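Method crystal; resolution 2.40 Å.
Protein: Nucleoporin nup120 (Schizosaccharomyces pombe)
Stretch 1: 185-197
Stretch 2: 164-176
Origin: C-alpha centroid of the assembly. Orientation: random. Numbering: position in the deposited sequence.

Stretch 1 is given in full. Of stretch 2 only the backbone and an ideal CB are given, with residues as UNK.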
# COMPACT_ATOMS: atom_id res chain seq x y z
N CYS A 185 15.72 -42.53 -11.30
CA CYS A 185 15.57 -43.08 -12.64
C CYS A 185 15.53 -41.97 -13.67
O CYS A 185 14.90 -40.93 -13.46
CB CYS A 185 14.30 -43.92 -12.74
SG CYS A 185 14.33 -45.40 -11.71
N VAL A 186 16.20 -42.21 -14.80
CA VAL A 186 16.26 -41.26 -15.90
C VAL A 186 15.98 -42.01 -17.19
O VAL A 186 16.65 -42.99 -17.52
CB VAL A 186 17.65 -40.58 -15.97
CG1 VAL A 186 17.74 -39.63 -17.14
CG2 VAL A 186 17.97 -39.86 -14.67
N SER A 187 14.95 -41.57 -17.92
CA SER A 187 14.61 -42.16 -19.21
C SER A 187 15.20 -41.32 -20.33
O SER A 187 15.48 -40.12 -20.15
CB SER A 187 13.09 -42.27 -19.37
OG SER A 187 12.48 -40.99 -19.45
N PHE A 188 15.39 -41.94 -21.49
CA PHE A 188 16.07 -41.29 -22.60
C PHE A 188 15.14 -40.97 -23.76
O PHE A 188 14.18 -41.69 -24.00
CB PHE A 188 17.27 -42.11 -23.05
CG PHE A 188 18.27 -42.36 -21.95
CD1 PHE A 188 19.18 -41.37 -21.58
CD2 PHE A 188 18.30 -43.58 -21.28
CE1 PHE A 188 20.10 -41.59 -20.57
CE2 PHE A 188 19.22 -43.80 -20.26
CZ PHE A 188 20.12 -42.81 -19.91
N PHE A 189 15.45 -39.89 -24.46
CA PHE A 189 14.58 -39.36 -25.51
C PHE A 189 14.30 -40.36 -26.63
O PHE A 189 13.16 -40.44 -27.11
CB PHE A 189 15.18 -38.07 -26.10
CG PHE A 189 14.32 -37.46 -27.16
CD1 PHE A 189 13.32 -36.55 -26.83
CD2 PHE A 189 14.49 -37.80 -28.50
CE1 PHE A 189 12.52 -35.99 -27.81
CE2 PHE A 189 13.69 -37.25 -29.48
CZ PHE A 189 12.71 -36.34 -29.14
N ASN A 190 15.32 -41.11 -27.04
CA ASN A 190 15.19 -42.06 -28.14
C ASN A 190 14.85 -43.48 -27.67
O ASN A 190 14.81 -44.42 -28.47
CB ASN A 190 16.45 -42.06 -29.03
CG ASN A 190 16.74 -40.69 -29.64
OD1 ASN A 190 17.09 -39.75 -28.93
ND2 ASN A 190 16.59 -40.58 -30.95
N GLY A 191 14.61 -43.63 -26.37
CA GLY A 191 14.27 -44.92 -25.78
C GLY A 191 15.27 -45.37 -24.73
O GLY A 191 16.45 -45.04 -24.81
N GLY A 192 14.78 -46.14 -23.76
CA GLY A 192 15.64 -46.64 -22.69
C GLY A 192 15.43 -45.99 -21.33
O GLY A 192 14.81 -44.93 -21.22
N LEU A 193 15.98 -46.62 -20.30
CA LEU A 193 15.77 -46.21 -18.91
C LEU A 193 16.91 -46.69 -18.01
O LEU A 193 17.22 -47.88 -17.98
CB LEU A 193 14.42 -46.75 -18.40
CG LEU A 193 13.97 -46.41 -16.98
CD1 LEU A 193 13.36 -45.02 -16.90
CD2 LEU A 193 12.98 -47.45 -16.49
N THR A 194 17.50 -45.76 -17.28
CA THR A 194 18.59 -46.07 -16.36
C THR A 194 18.20 -45.80 -14.91
O THR A 194 17.37 -44.94 -14.62
CB THR A 194 19.88 -45.28 -16.71
OG1 THR A 194 20.94 -45.68 -15.84
CG2 THR A 194 19.67 -43.78 -16.57
N LYS A 195 18.81 -46.55 -13.99
CA LYS A 195 18.72 -46.22 -12.58
C LYS A 195 20.11 -45.82 -12.10
O LYS A 195 21.02 -46.65 -12.04
CB LYS A 195 18.17 -47.39 -11.75
CG LYS A 195 17.91 -47.03 -10.29
CD LYS A 195 17.64 -48.25 -9.42
CE LYS A 195 16.18 -48.67 -9.46
NZ LYS A 195 15.94 -49.90 -8.67
N ILE A 196 20.26 -44.54 -11.79
CA ILE A 196 21.50 -44.03 -11.23
C ILE A 196 21.46 -44.16 -9.71
O ILE A 196 20.57 -43.61 -9.07
CB ILE A 196 21.75 -42.57 -11.66
CG1 ILE A 196 21.79 -42.47 -13.19
CG2 ILE A 196 23.03 -42.03 -11.04
CD1 ILE A 196 21.63 -41.07 -13.75
N ILE A 197 22.42 -44.91 -9.15
CA ILE A 197 22.51 -45.11 -7.70
C ILE A 197 23.79 -44.48 -7.17
O ILE A 197 24.89 -44.82 -7.60
CB ILE A 197 22.46 -46.60 -7.29
CG1 ILE A 197 21.20 -47.29 -7.82
CG2 ILE A 197 22.52 -46.76 -5.77
CD1 ILE A 197 21.44 -48.11 -9.07
N UNK A 164 28.81 -37.46 -13.67
CA UNK A 164 28.72 -37.60 -15.13
C UNK A 164 28.42 -39.06 -15.49
O UNK A 164 29.34 -39.83 -15.77
CB UNK A 164 30.01 -37.14 -15.80
N UNK A 165 27.13 -39.43 -15.49
CA UNK A 165 26.74 -40.82 -15.74
C UNK A 165 27.12 -41.24 -17.15
O UNK A 165 26.99 -40.46 -18.09
CB UNK A 165 25.24 -41.01 -15.52
N UNK A 166 27.60 -42.48 -17.28
CA UNK A 166 28.12 -42.99 -18.54
C UNK A 166 27.03 -43.06 -19.61
O UNK A 166 27.25 -42.68 -20.76
CB UNK A 166 28.74 -44.37 -18.33
N UNK A 167 25.83 -43.50 -19.22
CA UNK A 167 24.69 -43.58 -20.13
C UNK A 167 24.31 -42.24 -20.78
O UNK A 167 23.65 -42.22 -21.83
CB UNK A 167 23.48 -44.13 -19.37
N UNK A 168 24.73 -41.13 -20.18
CA UNK A 168 24.43 -39.79 -20.70
C UNK A 168 25.32 -39.42 -21.89
O UNK A 168 25.06 -38.45 -22.59
CB UNK A 168 24.60 -38.75 -19.59
N UNK A 169 26.38 -40.20 -22.11
CA UNK A 169 27.32 -39.89 -23.19
C UNK A 169 26.71 -40.09 -24.57
O UNK A 169 26.92 -39.28 -25.48
CB UNK A 169 28.57 -40.76 -23.06
N UNK A 170 25.91 -41.14 -24.72
CA UNK A 170 25.36 -41.54 -26.01
C UNK A 170 23.86 -41.31 -26.12
O UNK A 170 23.32 -41.23 -27.23
CB UNK A 170 25.67 -43.02 -26.27
N UNK A 171 23.20 -41.24 -24.97
CA UNK A 171 21.76 -41.15 -24.90
C UNK A 171 21.35 -39.81 -24.26
O UNK A 171 22.04 -39.31 -23.38
CB UNK A 171 21.19 -42.33 -24.11
N UNK A 172 20.24 -39.24 -24.72
CA UNK A 172 19.78 -37.94 -24.22
C UNK A 172 18.74 -38.09 -23.10
O UNK A 172 17.64 -38.58 -23.35
CB UNK A 172 19.19 -37.12 -25.37
N UNK A 173 19.10 -37.65 -21.87
CA UNK A 173 18.18 -37.74 -20.73
C UNK A 173 16.95 -36.89 -20.97
O UNK A 173 17.06 -35.77 -21.50
CB UNK A 173 18.87 -37.31 -19.44
N UNK A 174 15.78 -37.41 -20.61
CA UNK A 174 14.52 -36.80 -20.98
C UNK A 174 13.59 -36.58 -19.78
O UNK A 174 13.12 -35.47 -19.55
CB UNK A 174 13.82 -37.67 -22.03
N UNK A 175 13.32 -37.64 -19.03
CA UNK A 175 12.46 -37.53 -17.86
C UNK A 175 13.14 -38.13 -16.64
O UNK A 175 13.96 -39.05 -16.77
CB UNK A 175 11.12 -38.22 -18.11
N UNK A 176 12.81 -37.60 -15.46
CA UNK A 176 13.37 -38.08 -14.20
C UNK A 176 12.27 -38.48 -13.23
O UNK A 176 11.15 -37.97 -13.29
CB UNK A 176 14.26 -37.01 -13.57

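Positions 164, 166, 169 and 170 are out of reach of stretch 1, which sets no demand there. They are Arg164, Ile166, Leu169 and Asn170.

At 165 the CB points toward stretch 1, 4.0 Å from Ile196 CD1. A small or medium apolar group would suit, and a phi of -64° also admits proline. It is Pro165; its CG lies 3.8 Å from Ile196 CD1.

At 167 the CB points toward stretch 1, 3.7 Å from Phe188 CZ. The room is short, so alanine, serine or another small residue would fit. It is Ser167. Its OG sits 3.4 Å from Phe188 CZ, near the plane of the ring, and is hydrogen-bonded elsewhere in the structure.

At 168 the CB points sideways, 5.4 Å from Phe188 CE1. Val186, Phe188, Thr194 and Ile196 offer an apolar surface that a long or aromatic side chain could reach. It is Phe168. Its CZ lies 3.6 Å from Ile196 CD1, and its CD1 is 3.8 Å from Phe188 CE1.

At 171 the CB points toward stretch 1 and lies only 3.4 Å from Phe188 CD1. Any side chain must start over this ring, and a flexible one could continue toward the glycine turn. It is Gln171. Its CB makes a CH-pi contact, 3.8 Å from the centroid of the Phe188 ring.

At 172 the CB points sideways, 4.2 Å from Phe189 CB and 4.9 Å from Asn190 OD1. Beyond is open space, so many side chains would suit, long polar ones included. The backbone O accepts from Phe189 N at 2.8 Å, whatever the side chain. It is Lys172, whose end leads away. Water 1 O accepts from Lys172 N at 3.1 Å and from Asn190 N at 2.9 Å.

At 173 the CB points away overall, yet it is tight against Val186 CG1 at 3.5 Å, so a compact apolar group suits. Phi is -64° and no backbone bond to stretch 1 needs the nitrogen, so proline is possible. It is Pro173; its CB packs 3.7 Å from Val186 CG1.

At 174 the CB points toward stretch 1, 3.7 Å from Phe189 N. The backbone N donates to Ser187 O at 2.8 Å. Small or polar residues would suit. It is Asp174; its OD1 meets the Phe189 ring edge, 3.7 Å from Phe189 CD1.

At 175 the backbone O accepts from Ser187 N at 2.9 Å. The CB is 3.4 Å from Ser187 OG, but the chain beyond is free to run on, so many residues fit. It is Leu175, whose CB touches that hydroxyl.

At 176 the CB shares the face of Val186, favouring apolar residues. It is Met176; its CG lies 4.5 Å from Val186 CG2.

Stretch 2 164-176: RPISFLNQKPDLM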
# COMPACT_ATOMS: atom_id res chain seq x y z
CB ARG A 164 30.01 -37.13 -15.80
CG ARG A 164 30.17 -35.63 -15.87
CD ARG A 164 31.48 -35.26 -16.55
NE ARG A 164 31.60 -33.82 -16.76
CZ ARG A 164 32.68 -33.22 -17.24
NH1 ARG A 164 33.76 -33.92 -17.57
NH2 ARG A 164 32.69 -31.91 -17.39
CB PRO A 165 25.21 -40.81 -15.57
CG PRO A 165 24.90 -39.51 -14.89
CD PRO A 165 25.95 -38.56 -15.37
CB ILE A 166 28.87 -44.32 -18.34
CG1 ILE A 166 30.20 -44.05 -17.63
CG2 ILE A 166 29.10 -45.03 -19.67
CD1 ILE A 166 30.78 -45.23 -16.89
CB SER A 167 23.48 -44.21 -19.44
OG SER A 167 23.07 -43.44 -18.32
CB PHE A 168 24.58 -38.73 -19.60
CG PHE A 168 23.49 -38.77 -18.55
CD1 PHE A 168 22.71 -39.91 -18.35
CD2 PHE A 168 23.29 -37.67 -17.72
CE1 PHE A 168 21.72 -39.94 -17.37
CE2 PHE A 168 22.30 -37.70 -16.74
CZ PHE A 168 21.52 -38.83 -16.56
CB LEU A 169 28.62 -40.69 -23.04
CG LEU A 169 29.57 -40.24 -21.92
CD1 LEU A 169 30.66 -41.27 -21.67
CD2 LEU A 169 30.18 -38.87 -22.19
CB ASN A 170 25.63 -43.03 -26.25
CG ASN A 170 27.10 -43.33 -26.44
OD1 ASN A 170 27.84 -43.49 -25.47
ND2 ASN A 170 27.53 -43.39 -27.70
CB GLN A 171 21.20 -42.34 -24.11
CG GLN A 171 21.51 -43.70 -24.74
CD GLN A 171 21.23 -44.88 -23.81
OE1 GLN A 171 21.81 -44.98 -22.72
NE2 GLN A 171 20.36 -45.79 -24.23
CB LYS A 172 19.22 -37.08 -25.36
CG LYS A 172 19.04 -35.62 -25.00
CD LYS A 172 18.61 -34.79 -26.20
CE LYS A 172 18.47 -33.32 -25.82
NZ LYS A 172 18.21 -32.49 -27.02
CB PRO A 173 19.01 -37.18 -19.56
CG PRO A 173 20.43 -37.27 -20.01
CD PRO A 173 20.37 -37.00 -21.49
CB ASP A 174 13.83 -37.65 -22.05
CG ASP A 174 12.72 -36.91 -22.76
OD1 ASP A 174 12.96 -35.78 -23.26
OD2 ASP A 174 11.60 -37.46 -22.82
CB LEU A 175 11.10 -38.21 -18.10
CG LEU A 175 10.19 -37.64 -19.21
CD1 LEU A 175 9.09 -38.63 -19.56
CD2 LEU A 175 9.59 -36.30 -18.81
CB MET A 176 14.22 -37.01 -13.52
CG MET A 176 15.24 -36.30 -14.40
SD MET A 176 15.84 -34.79 -13.61
CE MET A 176 16.88 -35.44 -12.30
O HOH W 1 18.08 -40.65 -26.49
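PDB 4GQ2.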